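Side-chain contacts in uncharacterized protein (Pyrococcus abyssi, PDB 5IFF), which acts as a restriction DNA glycosylase, probably excising adenine from its recognition sequence, and forms a tetramer on nonspecific double-stranded DNA: residues 83-88 / 190-195; 137-142 / 185-190; 12-17 / 73-78. The protein carries 2 engineered substitutions. All blocks are in the same frame, centred on the assembly; numbering follows the deposited sequence.

Helix 188-201 serves interactions 1 and 2, which share Leu190, and interaction 3 joins them through Met75. Met75 CE lies 3.6 Å from Met191 CG of interaction 1 and 3.5 Å from Val186 CG1 of interaction 2, so the three share one apolar core. Strands 11-17 and 181-186 are neighbours, with Val186 N 2.9 Å from Ile12 O, a probable hydrogen bond. Two contacts border residues known to bind adenine, though none is bound to this chain: the side chain of Met75 is about 4 Å from that of Ile60, and that of Ile141 about 4 Å from that of Val158. Interaction 3 comes nearest the DNA, its nearest atom about 8 Å away.

Interaction 1 (83-88 / 190-195); sequences GILTYN and LMKELL
Leu85 lays one methyl against the aliphatic chain of Lys192, with its CD2 3.9 Å from Lys192 CG and 4.1 Å from Lys192 CE. The two side chains cross obliquely, the methyl lying near both CG and CE of the extended lysine chain. Leu85 reaches there because its CG is anti to the backbone N (chi1 -161°) and its CB already points at the helix. Lys192 is drawn out straight beyond CG, which presents its methylenes to the leucine while carrying the ammonium group past the apolar patch. Its contact with 83-88 is made by the methylenes; NZ itself forms a long, weak ion pair with Asp89 OD1.

The second point of touch is Ile84 on Met191. Here the branch methyl CG2 of the isoleucine meets the terminal methyl of the methionine, Met191 CE, at 4.2 Å, and the side chains run at about a right angle. Met191 extends from the helix as far as its sulfur and then turns at chi3 (-89°), a bend that brings CE round to Ile84. The contact is a modest one, burying 160 Å² in all.

Beyond these residues the chain enters helix 87-99, whose N-cap is Thr86: its OG1 accepts a hydrogen bond from Asp89 N. The connection between helices 72-81 and 87-99 is thus laid against helix 188-201, with Leu85 and Met191 both also touching Ala79 of helix 72-81, while Leu194, on the same helix as Met191, packs on Val158 and Val160 of strand 154-163.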
loop_
_atom_site.group_PDB
_atom_site.type_symbol
_atom_site.label_atom_id
_atom_site.label_comp_id
_atom_site.label_asym_id
_atom_site.label_seq_id
_atom_site.Cartn_x
_atom_site.Cartn_y
_atom_site.Cartn_z
ATOM N N GLY A 83 -30.864 -15.493 23.339
ATOM C CA GLY A 83 -31.244 -15.267 24.722
ATOM C C GLY A 83 -30.060 -15.114 25.666
ATOM O O GLY A 83 -30.227 -15.100 26.873
ATOM N N ILE A 84 -28.858 -14.956 25.106
ATOM C CA ILE A 84 -27.686 -14.674 25.912
ATOM C C ILE A 84 -27.727 -13.218 26.377
ATOM O O ILE A 84 -27.529 -12.916 27.558
ATOM C CB ILE A 84 -26.397 -14.985 25.121
ATOM C CG1 ILE A 84 -26.270 -16.521 24.942
ATOM C CG2 ILE A 84 -25.152 -14.485 25.865
ATOM C CD1 ILE A 84 -25.177 -16.917 23.859
ATOM N N LEU A 85 -28.009 -12.323 25.451
ATOM C CA LEU A 85 -28.154 -10.926 25.783
ATOM C C LEU A 85 -29.679 -10.644 25.748
ATOM O O LEU A 85 -30.334 -10.781 24.703
ATOM C CB LEU A 85 -27.352 -10.097 24.824
ATOM C CG LEU A 85 -26.962 -8.653 25.156
ATOM C CD1 LEU A 85 -28.186 -7.818 25.190
ATOM C CD2 LEU A 85 -26.185 -8.441 26.431
ATOM N N THR A 86 -30.242 -10.354 26.907
ATOM C CA THR A 86 -31.686 -10.364 27.069
ATOM C C THR A 86 -32.273 -9.021 26.644
ATOM O O THR A 86 -31.533 -8.053 26.434
ATOM C CB THR A 86 -32.121 -10.605 28.532
ATOM O OG1 THR A 86 -31.572 -9.560 29.332
ATOM C CG2 THR A 86 -31.634 -11.969 29.055
ATOM N N TYR A 87 -33.592 -8.972 26.542
ATOM C CA TYR A 87 -34.218 -7.678 26.244
ATOM C C TYR A 87 -33.866 -6.709 27.334
ATOM O O TYR A 87 -33.518 -5.575 27.057
ATOM C CB TYR A 87 -35.759 -7.806 26.164
ATOM C CG TYR A 87 -36.184 -8.435 24.889
ATOM C CD1 TYR A 87 -36.377 -7.662 23.739
ATOM C CD2 TYR A 87 -36.368 -9.811 24.809
ATOM C CE1 TYR A 87 -36.764 -8.241 22.540
ATOM C CE2 TYR A 87 -36.756 -10.401 23.617
ATOM C CZ TYR A 87 -36.948 -9.611 22.486
ATOM O OH TYR A 87 -37.341 -10.202 21.301
ATOM N N ASN A 88 -33.931 -7.200 28.586
ATOM C CA ASN A 88 -33.648 -6.331 29.698
ATOM C C ASN A 88 -32.204 -5.785 29.619
ATOM O O ASN A 88 -31.961 -4.637 29.977
ATOM C CB ASN A 88 -33.863 -7.046 31.009
ATOM C CG ASN A 88 -33.684 -6.135 32.194
ATOM O OD1 ASN A 88 -34.563 -5.374 32.532
ATOM N ND2 ASN A 88 -32.559 -6.228 32.845
ATOM N N LEU A 190 -18.657 -8.778 28.597
ATOM C CA LEU A 190 -17.709 -8.187 27.674
ATOM C C LEU A 190 -18.487 -7.491 26.535
ATOM O O LEU A 190 -18.080 -6.486 26.026
ATOM C CB LEU A 190 -16.805 -9.220 27.050
ATOM C CG LEU A 190 -15.830 -8.671 26.011
ATOM C CD1 LEU A 190 -14.929 -7.607 26.619
ATOM C CD2 LEU A 190 -14.975 -9.816 25.345
ATOM N N MET A 191 -19.536 -8.128 26.065
ATOM C CA MET A 191 -20.337 -7.537 24.996
ATOM C C MET A 191 -20.999 -6.282 25.524
ATOM O O MET A 191 -21.050 -5.269 24.805
ATOM C CB MET A 191 -21.412 -8.522 24.491
ATOM C CG MET A 191 -20.827 -9.679 23.600
ATOM S SD MET A 191 -22.110 -10.841 23.013
ATOM C CE MET A 191 -22.121 -12.037 24.405
ATOM N N LYS A 192 -21.499 -6.349 26.753
ATOM C CA LYS A 192 -22.074 -5.150 27.347
ATOM C C LYS A 192 -21.063 -4.005 27.443
ATOM O O LYS A 192 -21.356 -2.869 27.075
ATOM C CB LYS A 192 -22.606 -5.442 28.717
ATOM C CG LYS A 192 -23.791 -6.430 28.695
ATOM C CD LYS A 192 -24.218 -6.674 30.175
ATOM C CE LYS A 192 -25.366 -7.666 30.333
ATOM N NZ LYS A 192 -25.542 -8.097 31.803
ATOM N N GLU A 193 -19.881 -4.312 27.965
ATOM C CA GLU A 193 -18.892 -3.248 28.155
ATOM C C GLU A 193 -18.304 -2.723 26.877
ATOM O O GLU A 193 -17.885 -1.566 26.869
ATOM C CB GLU A 193 -17.764 -3.723 29.100
ATOM C CG GLU A 193 -18.244 -4.018 30.550
ATOM C CD GLU A 193 -18.844 -2.796 31.253
ATOM O OE1 GLU A 193 -18.519 -1.647 30.889
ATOM O OE2 GLU A 193 -19.635 -2.965 32.193
ATOM N N LEU A 194 -18.213 -3.547 25.821
ATOM C CA LEU A 194 -17.735 -3.083 24.548
ATOM C C LEU A 194 -18.784 -2.110 23.922
ATOM O O LEU A 194 -18.412 -1.091 23.323
ATOM C CB LEU A 194 -17.445 -4.251 23.580
ATOM C CG LEU A 194 -16.087 -4.960 23.861
ATOM C CD1 LEU A 194 -16.041 -6.279 23.024
ATOM C CD2 LEU A 194 -14.937 -3.964 23.486
ATOM N N LEU A 195 -20.087 -2.393 24.147
ATOM C CA LEU A 195 -21.151 -1.491 23.669
ATOM C C LEU A 195 -21.056 -0.211 24.441
ATOM O O LEU A 195 -21.104 0.847 23.851
ATOM C CB LEU A 195 -22.554 -2.125 23.854
ATOM C CG LEU A 195 -22.771 -3.288 22.867
ATOM C CD1 LEU A 195 -23.992 -4.133 23.391
ATOM C CD2 LEU A 195 -23.018 -2.829 21.395
#

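Interaction 2 (137-142 / 185-190); sequences SGEFIG and EVPVDL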
loop_
_atom_site.group_PDB
_atom_site.type_symbol
_atom_site.label_atom_id
_atom_site.label_comp_id
_atom_site.label_asym_id
_atom_site.label_seq_id
_atom_site.Cartn_x
_atom_site.Cartn_y
_atom_site.Cartn_z
ATOM N N SER A 137 -12.560 -11.467 34.829
ATOM C CA SER A 137 -11.837 -12.599 34.246
ATOM C C SER A 137 -10.528 -12.192 33.495
ATOM O O SER A 137 -9.833 -13.039 32.926
ATOM C CB SER A 137 -12.776 -13.379 33.334
ATOM O OG SER A 137 -13.527 -12.509 32.477
ATOM N N GLY A 138 -10.192 -10.900 33.520
ATOM C CA GLY A 138 -8.870 -10.432 33.083
ATOM C C GLY A 138 -8.865 -9.614 31.790
ATOM O O GLY A 138 -7.843 -8.963 31.447
ATOM N N GLU A 139 -9.989 -9.618 31.065
ATOM C CA GLU A 139 -10.056 -8.887 29.792
ATOM C C GLU A 139 -9.999 -7.387 30.069
ATOM O O GLU A 139 -10.513 -6.947 31.089
ATOM C CB GLU A 139 -11.331 -9.225 28.982
ATOM C CG GLU A 139 -11.382 -10.647 28.404
ATOM C CD GLU A 139 -11.941 -11.684 29.407
ATOM O OE1 GLU A 139 -12.225 -11.341 30.591
ATOM O OE2 GLU A 139 -12.086 -12.852 29.013
ATOM N N PHE A 140 -9.379 -6.619 29.159
ATOM C CA PHE A 140 -9.346 -5.156 29.263
ATOM C C PHE A 140 -10.172 -4.598 28.130
ATOM O O PHE A 140 -10.098 -5.109 27.018
ATOM C CB PHE A 140 -7.910 -4.596 29.128
ATOM C CG PHE A 140 -7.019 -4.916 30.299
ATOM C CD1 PHE A 140 -7.356 -4.480 31.569
ATOM C CD2 PHE A 140 -5.829 -5.620 30.131
ATOM C CE1 PHE A 140 -6.529 -4.743 32.658
ATOM C CE2 PHE A 140 -5.013 -5.893 31.225
ATOM C CZ PHE A 140 -5.363 -5.463 32.477
ATOM N N ILE A 141 -10.910 -3.532 28.391
ATOM C CA ILE A 141 -11.578 -2.802 27.295
ATOM C C ILE A 141 -11.000 -1.420 27.323
ATOM O O ILE A 141 -11.070 -0.769 28.366
ATOM C CB ILE A 141 -13.086 -2.718 27.471
ATOM C CG1 ILE A 141 -13.710 -4.106 27.397
ATOM C CG2 ILE A 141 -13.730 -1.724 26.383
ATOM C CD1 ILE A 141 -14.041 -4.691 28.817
ATOM N N GLY A 142 -10.374 -0.994 26.220
ATOM C CA GLY A 142 -9.716 0.299 26.184
ATOM C C GLY A 142 -10.267 1.222 25.066
ATOM O O GLY A 142 -10.685 0.741 24.019
ATOM N N GLU A 185 -14.524 -17.908 24.247
ATOM C CA GLU A 185 -15.951 -17.808 24.535
ATOM C C GLU A 185 -16.184 -16.395 25.019
ATOM O O GLU A 185 -15.500 -15.919 25.927
ATOM C CB GLU A 185 -16.382 -18.863 25.573
ATOM C CG GLU A 185 -16.002 -20.300 25.144
ATOM C CD GLU A 185 -16.351 -21.408 26.175
ATOM O OE1 GLU A 185 -16.475 -21.099 27.374
ATOM O OE2 GLU A 185 -16.514 -22.582 25.765
ATOM N N VAL A 186 -17.123 -15.699 24.385
ATOM C CA VAL A 186 -17.324 -14.286 24.688
ATOM C C VAL A 186 -18.273 -14.197 25.860
ATOM O O VAL A 186 -19.402 -14.633 25.745
ATOM C CB VAL A 186 -17.928 -13.510 23.471
ATOM C CG1 VAL A 186 -18.150 -11.990 23.828
ATOM C CG2 VAL A 186 -17.017 -13.664 22.239
ATOM N N PRO A 187 -17.819 -13.624 26.986
ATOM C CA PRO A 187 -18.686 -13.414 28.139
ATOM C C PRO A 187 -19.763 -12.357 27.826
ATOM O O PRO A 187 -19.429 -11.357 27.181
ATOM C CB PRO A 187 -17.716 -12.908 29.210
ATOM C CG PRO A 187 -16.324 -13.169 28.669
ATOM C CD PRO A 187 -16.515 -13.001 27.195
ATOM N N VAL A 188 -21.011 -12.538 28.288
ATOM C CA VAL A 188 -21.975 -11.438 28.114
ATOM C C VAL A 188 -21.510 -10.087 28.632
ATOM O O VAL A 188 -21.801 -9.093 28.008
ATOM C CB VAL A 188 -23.333 -11.678 28.815
ATOM C CG1 VAL A 188 -24.338 -10.754 28.230
ATOM C CG2 VAL A 188 -23.813 -13.031 28.588
ATOM N N ASP A 189 -20.813 -10.027 29.772
ATOM C CA ASP A 189 -20.425 -8.722 30.292
ATOM C C ASP A 189 -19.413 -8.011 29.366
ATOM O O ASP A 189 -19.330 -6.787 29.363
ATOM C CB ASP A 189 -19.865 -8.821 31.720
ATOM C CG ASP A 189 -18.669 -9.734 31.823
ATOM O OD1 ASP A 189 -18.350 -10.411 30.832
ATOM O OD2 ASP A 189 -18.056 -9.800 32.909
ATOM N N LEU A 190 -18.657 -8.778 28.597
ATOM C CA LEU A 190 -17.709 -8.187 27.674
ATOM C C LEU A 190 -18.487 -7.491 26.535
ATOM O O LEU A 190 -18.080 -6.486 26.026
ATOM C CB LEU A 190 -16.805 -9.220 27.050
ATOM C CG LEU A 190 -15.830 -8.671 26.011
ATOM C CD1 LEU A 190 -14.929 -7.607 26.619
ATOM C CD2 LEU A 190 -14.975 -9.816 25.345
HETATM O O HOH W 1 -15.688 -11.297 33.565
#
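Ile141 and Leu190 make the apolar core of this contact. A single methyl of the leucine, Leu190 CD1, sits 3.8 Å from Ile141 CD1 and equally near Ile141 CG1, so it rests against the last carbon-carbon bond of the longer isoleucine branch rather than against its end alone. That branch is turned to a chi2 of 101°, off the staggered positions, which suggests some strain in fitting against the helix. With chi1 of Leu190 at 177°, its CG swings opposite the backbone N and carries CD1 across to the strand. Farther toward the start of the helix, the ring of Pro187 lies beside the carboxylate of Glu139, with Pro187 CG 4.3 Å from Glu139 OE2; this proline is the N-cap residue of helix 188-201.

Polar links run along one edge of the contact. Ser137 OG donates to Glu139 OE1 at 2.6 Å, the carboxylate oxygen accepting with its syn lone pair, and in turn the serine accepts from a water at 2.7 Å. The same water donates to Asp189 OD2 at 2.9 Å, bridging the loop to the first turn of the helix and standing, with the serine, between two acidic side chains. The buried carboxylate of Glu139 is gripped at both oxygens, since OE2 is hydrogen-bonded to Tyr184 OH and Asn166 ND2.

Within the strongly curved sheet, consistent with the half-pipe fold of R.PabI, strand 140-147 lies between strands 121-134 and 154-163. Ile141 faces helix 188-201 from it, also touching Leu194 and Ala197 and Phe121 of the second subunit, while Val186, one residue before the N-cap Pro187, pairs with strand 11-17.

Interaction 3 (12-17 / 73-78); sequences IVVRLP and SRMVRL
Ile12 makes most of the apolar contact: with CG2 opposite the backbone N and CG1 beside it (chi1 -62°), its two branches go to different residues of the helix. Its methyl CG2 meets the start of the Met75 side chain, 4.0 Å from Met75 CG, while the longer branch runs past the Met75 carbonyl to bring CD1 within 3.7 Å of Leu78 CB. Met75 and Leu78 lie one turn apart, which the isoleucine spans. Farther along the strand Val14 adds a looser touch, its CG2 4.4 Å from Met75 SD.

This is a helix packed on the face of an antiparallel sheet: strand 11-17 is the middle of three strands, between 4-8 and 181-186, and segments 12-17 and 73-78 run nearly antiparallel (157° between their N-to-C directions), their axes approaching to 9.2 Å. With an alanine in place of Ile12, the methyls covering Leu78 CB and Met75 CG would be gone, which would probably open a gap between strand and helix.

Several polar groups bond to other parts of the chain. Ile12 and Val14 pair through their backbones with Val186 and Tyr184 of strand 181-186, and Arg74 of the helix forms a salt bridge to Asp69.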
loop_
_atom_site.group_PDB
_atom_site.type_symbol
_atom_site.label_atom_id
_atom_site.label_comp_id
_atom_site.label_asym_id
_atom_site.label_seq_id
_atom_site.Cartn_x
_atom_site.Cartn_y
_atom_site.Cartn_z
ATOM N N ILE A 12 -21.564 -17.470 22.601
ATOM C CA ILE A 12 -21.005 -16.791 21.430
ATOM C C ILE A 12 -19.500 -17.107 21.446
ATOM O O ILE A 12 -18.851 -16.940 22.473
ATOM C CB ILE A 12 -21.238 -15.280 21.467
ATOM C CG1 ILE A 12 -22.750 -14.968 21.467
ATOM C CG2 ILE A 12 -20.483 -14.562 20.314
ATOM C CD1 ILE A 12 -23.536 -15.791 20.458
ATOM N N VAL A 13 -18.971 -17.590 20.324
ATOM C CA VAL A 13 -17.555 -17.970 20.263
ATOM C C VAL A 13 -16.859 -17.166 19.156
ATOM O O VAL A 13 -17.487 -16.858 18.114
ATOM C CB VAL A 13 -17.432 -19.479 20.008
ATOM C CG1 VAL A 13 -15.965 -19.854 19.778
ATOM C CG2 VAL A 13 -18.024 -20.287 21.190
ATOM N N VAL A 14 -15.630 -16.725 19.398
ATOM C CA VAL A 14 -14.866 -16.041 18.341
ATOM C C VAL A 14 -13.571 -16.769 18.093
ATOM O O VAL A 14 -12.858 -17.148 19.054
ATOM C CB VAL A 14 -14.582 -14.591 18.696
ATOM C CG1 VAL A 14 -13.889 -13.870 17.510
ATOM C CG2 VAL A 14 -15.894 -13.880 18.952
ATOM N N ARG A 15 -13.261 -17.012 16.826
ATOM C CA ARG A 15 -11.961 -17.624 16.536
ATOM C C ARG A 15 -11.014 -16.530 16.001
ATOM O O ARG A 15 -11.388 -15.728 15.113
ATOM C CB ARG A 15 -12.123 -18.785 15.567
ATOM C CG ARG A 15 -12.859 -19.957 16.201
ATOM C CD ARG A 15 -12.982 -21.143 15.289
ATOM N NE ARG A 15 -13.337 -22.386 16.001
ATOM C CZ ARG A 15 -14.538 -22.660 16.490
ATOM N NH1 ARG A 15 -15.531 -21.788 16.354
ATOM N NH2 ARG A 15 -14.754 -23.813 17.107
ATOM N N LEU A 16 -9.825 -16.478 16.607
ATOM C CA LEU A 16 -8.868 -15.399 16.431
ATOM C C LEU A 16 -7.513 -15.921 16.033
ATOM O O LEU A 16 -7.009 -16.894 16.629
ATOM C CB LEU A 16 -8.740 -14.593 17.731
ATOM C CG LEU A 16 -10.024 -13.892 18.203
ATOM C CD1 LEU A 16 -9.785 -13.356 19.564
ATOM C CD2 LEU A 16 -10.354 -12.737 17.275
ATOM N N PRO A 17 -6.906 -15.281 15.026
ATOM C CA PRO A 17 -5.536 -15.592 14.622
ATOM C C PRO A 17 -4.562 -15.142 15.683
ATOM O O PRO A 17 -4.708 -14.078 16.314
ATOM C CB PRO A 17 -5.343 -14.774 13.349
ATOM C CG PRO A 17 -6.233 -13.579 13.564
ATOM C CD PRO A 17 -7.439 -14.100 14.317
ATOM N N SER A 73 -21.132 -6.354 16.188
ATOM C CA SER A 73 -22.578 -6.397 15.898
ATOM C C SER A 73 -23.037 -7.835 15.629
ATOM O O SER A 73 -24.193 -8.195 15.910
ATOM C CB SER A 73 -22.994 -5.496 14.704
ATOM O OG SER A 73 -22.213 -5.682 13.530
ATOM N N ARG A 74 -22.158 -8.658 15.064
ATOM C CA ARG A 74 -22.552 -10.042 14.834
ATOM C C ARG A 74 -22.618 -10.799 16.181
ATOM O O ARG A 74 -23.535 -11.622 16.386
ATOM C CB ARG A 74 -21.613 -10.741 13.818
ATOM C CG ARG A 74 -21.901 -12.270 13.679
ATOM C CD ARG A 74 -21.097 -12.928 12.549
ATOM N NE ARG A 74 -21.632 -12.592 11.226
ATOM C CZ ARG A 74 -21.255 -13.169 10.083
ATOM N NH1 ARG A 74 -20.318 -14.112 10.081
ATOM N NH2 ARG A 74 -21.811 -12.791 8.934
ATOM N N MET A 75 -21.686 -10.502 17.102
ATOM C CA MET A 75 -21.736 -11.079 18.433
ATOM C C MET A 75 -23.082 -10.771 19.100
ATOM O O MET A 75 -23.766 -11.647 19.650
ATOM C CB MET A 75 -20.628 -10.516 19.304
ATOM C CG MET A 75 -19.259 -11.027 18.867
ATOM S SD MET A 75 -17.900 -10.046 19.526
ATOM C CE MET A 75 -18.227 -9.775 21.163
ATOM N N VAL A 76 -23.402 -9.498 19.089
ATOM C CA VAL A 76 -24.591 -9.018 19.806
ATOM C C VAL A 76 -25.882 -9.519 19.160
ATOM O O VAL A 76 -26.798 -9.950 19.869
ATOM C CB VAL A 76 -24.578 -7.447 19.905
ATOM C CG1 VAL A 76 -25.918 -6.885 20.423
ATOM C CG2 VAL A 76 -23.442 -7.037 20.884
ATOM N N ARG A 77 -25.972 -9.494 17.836
ATOM C CA ARG A 77 -27.214 -9.950 17.208
ATOM C C ARG A 77 -27.375 -11.453 17.518
ATOM O O ARG A 77 -28.476 -11.922 17.841
ATOM C CB ARG A 77 -27.237 -9.677 15.699
ATOM C CG ARG A 77 -28.577 -10.072 15.058
ATOM C CD ARG A 77 -28.645 -9.779 13.562
ATOM N NE ARG A 77 -28.702 -8.347 13.246
ATOM C CZ ARG A 77 -27.656 -7.656 12.811
ATOM N NH1 ARG A 77 -27.775 -6.375 12.527
ATOM N NH2 ARG A 77 -26.486 -8.267 12.663
ATOM N N LEU A 78 -26.284 -12.216 17.430
ATOM C CA LEU A 78 -26.364 -13.662 17.743
ATOM C C LEU A 78 -26.676 -13.864 19.224
ATOM O O LEU A 78 -27.489 -14.731 19.565
ATOM C CB LEU A 78 -25.058 -14.401 17.398
ATOM C CG LEU A 78 -24.768 -14.698 15.928
ATOM C CD1 LEU A 78 -23.386 -15.388 15.828
ATOM C CD2 LEU A 78 -25.900 -15.508 15.251
#